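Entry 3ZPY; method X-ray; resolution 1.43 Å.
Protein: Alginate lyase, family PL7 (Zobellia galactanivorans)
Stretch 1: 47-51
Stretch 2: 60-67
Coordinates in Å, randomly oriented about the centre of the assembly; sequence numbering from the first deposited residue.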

# COMPACT_ATOMS: atom_id res chain seq x y z
N ASP A 47 -2.14 -16.00 7.50
CA ASP A 47 -0.85 -16.42 7.95
C ASP A 47 -0.44 -15.36 8.98
O ASP A 47 -0.28 -14.20 8.63
CB ASP A 47 0.15 -16.47 6.79
CG ASP A 47 1.54 -16.89 7.19
OD1 ASP A 47 1.94 -16.84 8.38
OD2 ASP A 47 2.30 -17.28 6.29
N ASP A 48 -0.25 -15.76 10.22
CA ASP A 48 0.09 -14.77 11.24
C ASP A 48 1.38 -14.08 11.04
O ASP A 48 1.59 -13.04 11.66
CB ASP A 48 0.18 -15.50 12.61
CG ASP A 48 -1.18 -15.88 13.16
OD1 ASP A 48 -2.23 -15.57 12.47
OD2 ASP A 48 -1.22 -16.55 14.27
N ASN A 49 2.22 -14.57 10.10
CA ASN A 49 3.46 -13.85 9.88
C ASN A 49 3.22 -12.61 8.96
O ASN A 49 4.04 -11.70 8.92
CB ASN A 49 4.48 -14.71 9.19
CG ASN A 49 5.15 -15.73 10.14
OD1 ASN A 49 5.28 -16.90 9.79
ND2 ASN A 49 5.37 -15.33 11.36
N TYR A 50 2.14 -12.65 8.14
CA TYR A 50 1.96 -11.70 7.01
C TYR A 50 0.60 -11.02 6.90
O TYR A 50 0.52 -9.84 6.54
CB TYR A 50 2.19 -12.41 5.66
CG TYR A 50 3.57 -13.02 5.53
CD1 TYR A 50 4.75 -12.25 5.75
CD2 TYR A 50 3.71 -14.39 5.28
CE1 TYR A 50 5.97 -12.87 5.65
CE2 TYR A 50 4.94 -15.02 5.18
CZ TYR A 50 6.08 -14.26 5.39
OH TYR A 50 7.32 -14.86 5.26
N PHE A 51 -0.45 -11.80 7.06
CA PHE A 51 -1.78 -11.39 6.61
C PHE A 51 -2.77 -12.13 7.47
O PHE A 51 -2.97 -13.35 7.29
CB PHE A 51 -1.96 -11.77 5.09
CG PHE A 51 -3.31 -11.35 4.53
CD1 PHE A 51 -3.54 -10.02 4.14
CD2 PHE A 51 -4.32 -12.28 4.37
CE1 PHE A 51 -4.77 -9.65 3.60
CE2 PHE A 51 -5.51 -11.91 3.81
CZ PHE A 51 -5.75 -10.63 3.42
N PHE A 60 -1.40 -6.36 7.84
CA PHE A 60 -0.42 -6.59 6.76
C PHE A 60 0.88 -6.36 7.38
O PHE A 60 1.25 -5.21 7.72
CB PHE A 60 -0.67 -5.56 5.66
CG PHE A 60 -2.04 -5.67 5.02
CD1 PHE A 60 -3.19 -5.15 5.69
CD2 PHE A 60 -2.20 -6.26 3.75
CE1 PHE A 60 -4.46 -5.25 5.08
CE2 PHE A 60 -3.44 -6.39 3.19
CZ PHE A 60 -4.57 -5.83 3.81
N LYS A 61 1.64 -7.48 7.53
CA LYS A 61 2.93 -7.45 8.23
C LYS A 61 4.04 -7.83 7.19
O LYS A 61 3.97 -8.94 6.58
CB LYS A 61 2.87 -8.52 9.41
CG LYS A 61 4.05 -8.39 10.34
CD LYS A 61 3.92 -9.27 11.56
CE LYS A 61 5.04 -9.08 12.53
NZ LYS A 61 4.76 -9.79 13.79
N CYS A 62 4.98 -6.91 7.02
CA CYS A 62 6.05 -7.12 6.01
C CYS A 62 7.38 -6.79 6.64
O CYS A 62 7.46 -5.94 7.54
CB CYS A 62 5.70 -6.27 4.73
SG CYS A 62 6.76 -6.64 3.33
N TYR A 63 8.43 -7.45 6.18
CA TYR A 63 9.69 -7.42 6.90
C TYR A 63 10.78 -6.86 6.01
O TYR A 63 10.80 -7.15 4.81
CB TYR A 63 10.14 -8.85 7.36
CG TYR A 63 9.11 -9.52 8.22
CD1 TYR A 63 7.94 -10.07 7.63
CD2 TYR A 63 9.33 -9.68 9.61
CE1 TYR A 63 6.94 -10.64 8.37
CE2 TYR A 63 8.31 -10.30 10.39
CZ TYR A 63 7.19 -10.85 9.73
OH TYR A 63 6.17 -11.38 10.50
N ARG A 64 11.66 -6.07 6.62
CA ARG A 64 12.90 -5.64 5.96
C ARG A 64 13.60 -6.89 5.44
O ARG A 64 13.73 -7.92 6.15
CB ARG A 64 13.78 -5.03 7.08
CG ARG A 64 15.12 -4.40 6.60
CD ARG A 64 15.85 -3.86 7.83
NE ARG A 64 16.95 -2.94 7.49
CZ ARG A 64 18.24 -3.24 7.47
NH1 ARG A 64 18.67 -4.50 7.57
NH2 ARG A 64 19.14 -2.28 7.32
N GLY A 65 14.05 -6.83 4.16
CA GLY A 65 14.85 -7.96 3.60
C GLY A 65 14.01 -9.20 3.26
O GLY A 65 14.61 -10.18 2.90
N LEU A 66 12.66 -9.15 3.42
CA LEU A 66 11.82 -10.28 3.14
C LEU A 66 11.96 -10.66 1.67
O LEU A 66 11.73 -9.84 0.75
CB LEU A 66 10.41 -9.93 3.46
CG LEU A 66 9.33 -11.05 3.42
CD1 LEU A 66 9.64 -12.18 4.42
CD2 LEU A 66 7.88 -10.55 3.60
N GLY A 67 12.31 -11.91 1.41
CA GLY A 67 12.46 -12.34 0.04
C GLY A 67 13.69 -11.71 -0.66
O GLY A 67 13.78 -11.77 -1.88
O HOH W 1 3.87 -12.45 13.33

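Which polar contacts tie the two stretches together most firmly? Two hydrogen bonds do, both ending on backbone carbonyls of the first stretch. Lys-61 N donates to Tyr-50 O at 2.8 Å, nearly straight at 173°, and Tyr-63 OH donates to Asn-49 O at 2.7 Å. Tyrosine suits the second task because its long, rigid ring carries a hydroxyl out to a carbonyl for which the strand offers no backbone N within bonding distance.

How does the backbone support these bonds? Phe-51 and Phe-60 form an antiparallel, non-hydrogen-bonded pair. Weaker CA-H...O contacts flank the Lys-61 bond: Phe-60 CA lies 3.4 Å from Tyr-50 O, and Tyr-50 CA 3.4 Å from Lys-61 O. The first stretch is itself braced: Asn-49 N donates to Asp-47 OD1 at 2.9 Å.

What does the partly exposed lysine add? Lys-61 CB packs 3.4 Å from Asn-49 O, and the all-t chain then leads away. A water bridges its tip back to the first stretch, accepting from Lys-61 NZ at 2.8 Å and donating to Asp-48 O at 2.9 Å. Aliphatic length thus covers the backbone while the charge stays near solvent.

What fills the buried side? Together the stretches bury 353 Å². Tyr-50, the most covered residue at 96 Å², brings CE1 to 3.6 Å from both Tyr-63 CE1 and Leu-66 CD2. The two tyrosine rings meet rim to rim with perpendicular planes, and the Tyr-50 hydroxyl is satisfied elsewhere in the structure. Leu-66 reaches this ring after a type II turn from Tyr-63, in which Gly-65 adopts a positive phi that favours glycine. Phe-51 and Phe-60 share one sheet face, the edge of Phe-51 offset toward the face of Phe-60, with Phe-51 CE1 3.5 Å from Phe-60 CE2. The phenylalanine and leucine side chains suit burial, bringing no polar group that needs a partner.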